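Side-chain contact in chitosanase (Gynuella sunshinyii YC6258, PDB 6X2Q), which probably hydrolyses chitosan as a family 46 glycoside hydrolase and is seen here holding chitosan-type glucosamine sugars: residues N67-F72 and A98-N103. Sequence-based numbering, arbitrary orientation.
Sequences NILVPF and ADASQN
An Asx turn in the loop between helices 52-63 and 73-82 presents Ile68 and Leu69 to Ala100 and Asp99, near the end of helix 93-100. Leu69 CD1 rests on Ala100 CB at 3.9 Å. Ile68 CD1 meets the CB methylene of Asp99, 4.0 Å away, and the same CD1 is 4.0 Å from Ala100 N. The side chains of Ile68 and Asp99 cross at about a right angle. With chi1 at 61°, CG1 of Ile68 is flanked by both backbone branches, N and C, and the extended chi2 carries CD1 out to the helix. No hydrogen bond joins the segments; the contact is small and made by van der Waals touches. In the turn, Asn67 OD1 accepts from Leu69 N at 2.7 Å, with the donor tilted 16° from the carbonyl plane. A type I turn, Asn67 to Val70, overlaps it. Asn67 ND2 is held by Ser61 OG and Arg64 O, which ties this amide to helix 52-63 and the residue just after it. Arg96 NH1, from helix 93-100, donates a hydrogen bond to Ile68 O. Phe106 of helix 104-129 touches both Leu69 and Ala100, while Ile57 of helix 52-63 and Leu93 of helix 93-100 also pack against Leu69.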
ATOM      1  N   ASN A  67     -11.764 -24.346   2.751  1.00 46.91           N
ATOM      2  CA  ASN A  67     -11.494 -23.316   3.781  1.00 47.20           C
ATOM      3  C   ASN A  67     -12.773 -22.507   3.998  1.00 42.90           C
ATOM      4  O   ASN A  67     -13.615 -22.512   3.142  1.00 42.91           O
ATOM      5  CB  ASN A  67     -10.253 -22.486   3.468  1.00 40.99           C
ATOM      6  CG  ASN A  67     -10.467 -21.538   2.324  1.00 40.89           C
ATOM      7  OD1 ASN A  67     -11.192 -20.583   2.448  1.00 44.15           O
ATOM      8  ND2 ASN A  67      -9.839 -21.801   1.211  1.00 37.26           N
ATOM      9  N   ILE A  68     -12.871 -21.821   5.119  1.00 40.02           N
ATOM     10  CA  ILE A  68     -14.070 -21.061   5.442  1.00 45.29           C
ATOM     11  C   ILE A  68     -14.345 -19.889   4.499  1.00 45.26           C
ATOM     12  O   ILE A  68     -15.442 -19.330   4.542  1.00 44.06           O
ATOM     13  CB  ILE A  68     -13.934 -20.587   6.900  1.00 46.46           C
ATOM     14  CG1 ILE A  68     -12.694 -19.691   7.027  1.00 36.23           C
ATOM     15  CG2 ILE A  68     -13.841 -21.798   7.830  1.00 32.78           C
ATOM     16  CD1 ILE A  68     -12.378 -19.229   8.444  1.00 33.28           C
ATOM     17  N   LEU A  69     -13.401 -19.499   3.637  1.00 42.83           N
ATOM     18  CA  LEU A  69     -13.619 -18.376   2.728  1.00 43.58           C
ATOM     19  C   LEU A  69     -14.100 -18.798   1.349  1.00 43.59           C
ATOM     20  O   LEU A  69     -14.478 -17.932   0.548  1.00 42.91           O
ATOM     21  CB  LEU A  69     -12.336 -17.544   2.569  1.00 40.38           C
ATOM     22  CG  LEU A  69     -11.785 -16.880   3.826  1.00 39.45           C
ATOM     23  CD1 LEU A  69     -10.404 -16.328   3.550  1.00 39.37           C
ATOM     24  CD2 LEU A  69     -12.705 -15.774   4.282  1.00 40.32           C
ATOM     25  N   VAL A  70     -14.095 -20.095   1.053  1.00 41.49           N
ATOM     26  CA  VAL A  70     -14.474 -20.557  -0.283  1.00 43.93           C
ATOM     27  C   VAL A  70     -15.878 -20.118  -0.689  1.00 37.27           C
ATOM     28  O   VAL A  70     -16.086 -19.810  -1.872  1.00 35.93           O
ATOM     29  CB  VAL A  70     -14.265 -22.070  -0.396  1.00 45.34           C
ATOM     30  CG1 VAL A  70     -14.605 -22.550  -1.795  1.00 42.46           C
ATOM     31  CG2 VAL A  70     -12.830 -22.426  -0.053  1.00 41.32           C
ATOM     32  N   PRO A  71     -16.883 -20.094   0.193  1.00 38.90           N
ATOM     33  CA  PRO A  71     -18.235 -19.747  -0.284  1.00 46.18           C
ATOM     34  C   PRO A  71     -18.336 -18.349  -0.891  1.00 44.74           C
ATOM     35  O   PRO A  71     -19.297 -18.067  -1.615  1.00 48.24           O
ATOM     36  CB  PRO A  71     -19.095 -19.872   0.984  1.00 43.11           C
ATOM     37  CG  PRO A  71     -18.348 -20.819   1.849  1.00 45.47           C
ATOM     38  CD  PRO A  71     -16.912 -20.478   1.618  1.00 42.27           C
ATOM     39  N   PHE A  72     -17.372 -17.466  -0.638  1.00 45.51           N
ATOM     40  CA  PHE A  72     -17.439 -16.118  -1.182  1.00 40.85           C
ATOM     41  C   PHE A  72     -16.823 -16.001  -2.567  1.00 40.69           C
ATOM     42  O   PHE A  72     -16.971 -14.956  -3.197  1.00 45.67           O
ATOM     43  CB  PHE A  72     -16.779 -15.145  -0.211  1.00 39.42           C
ATOM     44  CG  PHE A  72     -17.436 -15.121   1.149  1.00 44.28           C
ATOM     45  CD1 PHE A  72     -18.611 -14.395   1.361  1.00 43.98           C
ATOM     46  CD2 PHE A  72     -16.901 -15.840   2.209  1.00 42.91           C
ATOM     47  CE1 PHE A  72     -19.234 -14.371   2.621  1.00 44.09           C
ATOM     48  CE2 PHE A  72     -17.513 -15.824   3.475  1.00 46.39           C
ATOM     49  CZ  PHE A  72     -18.686 -15.086   3.680  1.00 45.47           C
ATOM     50  N   ALA A  98     -10.625 -12.677   9.456  1.00 37.57           N
ATOM     51  CA  ALA A  98      -9.911 -12.636  10.731  1.00 36.22           C
ATOM     52  C   ALA A  98      -9.530 -14.043  11.204  1.00 39.94           C
ATOM     53  O   ALA A  98      -8.402 -14.279  11.652  1.00 38.13           O
ATOM     54  CB  ALA A  98     -10.760 -11.920  11.781  1.00 41.40           C
ATOM     55  N   ASP A  99     -10.453 -15.002  11.098  1.00 39.68           N
ATOM     56  CA  ASP A  99     -10.123 -16.345  11.562  1.00 40.10           C
ATOM     57  C   ASP A  99      -9.116 -17.015  10.632  1.00 39.59           C
ATOM     58  O   ASP A  99      -8.150 -17.630  11.099  1.00 36.15           O
ATOM     59  CB  ASP A  99     -11.391 -17.185  11.708  1.00 39.24           C
ATOM     60  CG  ASP A  99     -12.306 -16.676  12.826  1.00 50.06           C
ATOM     61  OD1 ASP A  99     -11.772 -16.207  13.862  1.00 54.59           O
ATOM     62  OD2 ASP A  99     -13.548 -16.755  12.680  1.00 48.78           O
ATOM     63  N   ALA A 100      -9.309 -16.881   9.316  1.00 32.23           N
ATOM     64  CA  ALA A 100      -8.342 -17.431   8.381  1.00 36.32           C
ATOM     65  C   ALA A 100      -6.931 -16.914   8.677  1.00 38.32           C
ATOM     66  O   ALA A 100      -5.965 -17.677   8.610  1.00 34.71           O
ATOM     67  CB  ALA A 100      -8.761 -17.103   6.949  1.00 35.26           C
ATOM     68  N   SER A 101      -6.805 -15.640   9.063  1.00 33.86           N
ATOM     69  CA  SER A 101      -5.514 -15.013   9.367  1.00 35.98           C
ATOM     70  C   SER A 101      -4.803 -15.620  10.569  1.00 38.15           C
ATOM     71  O   SER A 101      -3.645 -15.264  10.831  1.00 35.38           O
ATOM     72  CB  SER A 101      -5.706 -13.511   9.625  1.00 35.68           C
ATOM     73  OG  SER A 101      -6.277 -12.889   8.488  1.00 35.53           O
ATOM     74  N   GLN A 102      -5.459 -16.492  11.330  1.00 41.29           N
ATOM     75  CA  GLN A 102      -4.719 -17.197  12.373  1.00 42.13           C
ATOM     76  C   GLN A 102      -3.822 -18.294  11.814  1.00 34.58           C
ATOM     77  O   GLN A 102      -2.954 -18.787  12.536  1.00 35.94           O
ATOM     78  CB  GLN A 102      -5.691 -17.785  13.392  1.00 43.22           C
ATOM     79  CG  GLN A 102      -6.395 -16.737  14.218  1.00 44.38           C
ATOM     80  CD  GLN A 102      -5.793 -16.615  15.590  1.00 53.87           C
ATOM     81  OE1 GLN A 102      -5.123 -15.629  15.903  1.00 57.61           O
ATOM     82  NE2 GLN A 102      -6.018 -17.624  16.425  1.00 59.23           N
ATOM     83  N   ASN A 103      -4.019 -18.675  10.558  1.00 35.61           N
ATOM     84  CA  ASN A 103      -3.240 -19.718   9.907  1.00 35.56           C
ATOM     85  C   ASN A 103      -2.013 -19.093   9.253  1.00 37.55           C
ATOM     86  O   ASN A 103      -2.173 -18.296   8.322  1.00 37.31           O
ATOM     87  CB  ASN A 103      -4.096 -20.413   8.853  1.00 30.61           C
ATOM     88  CG  ASN A 103      -3.348 -21.496   8.092  1.00 36.14           C
ATOM     89  OD1 ASN A 103      -2.147 -21.703   8.284  1.00 36.47           O
ATOM     90  ND2 ASN A 103      -4.067 -22.206   7.227  1.00 35.05           N
TER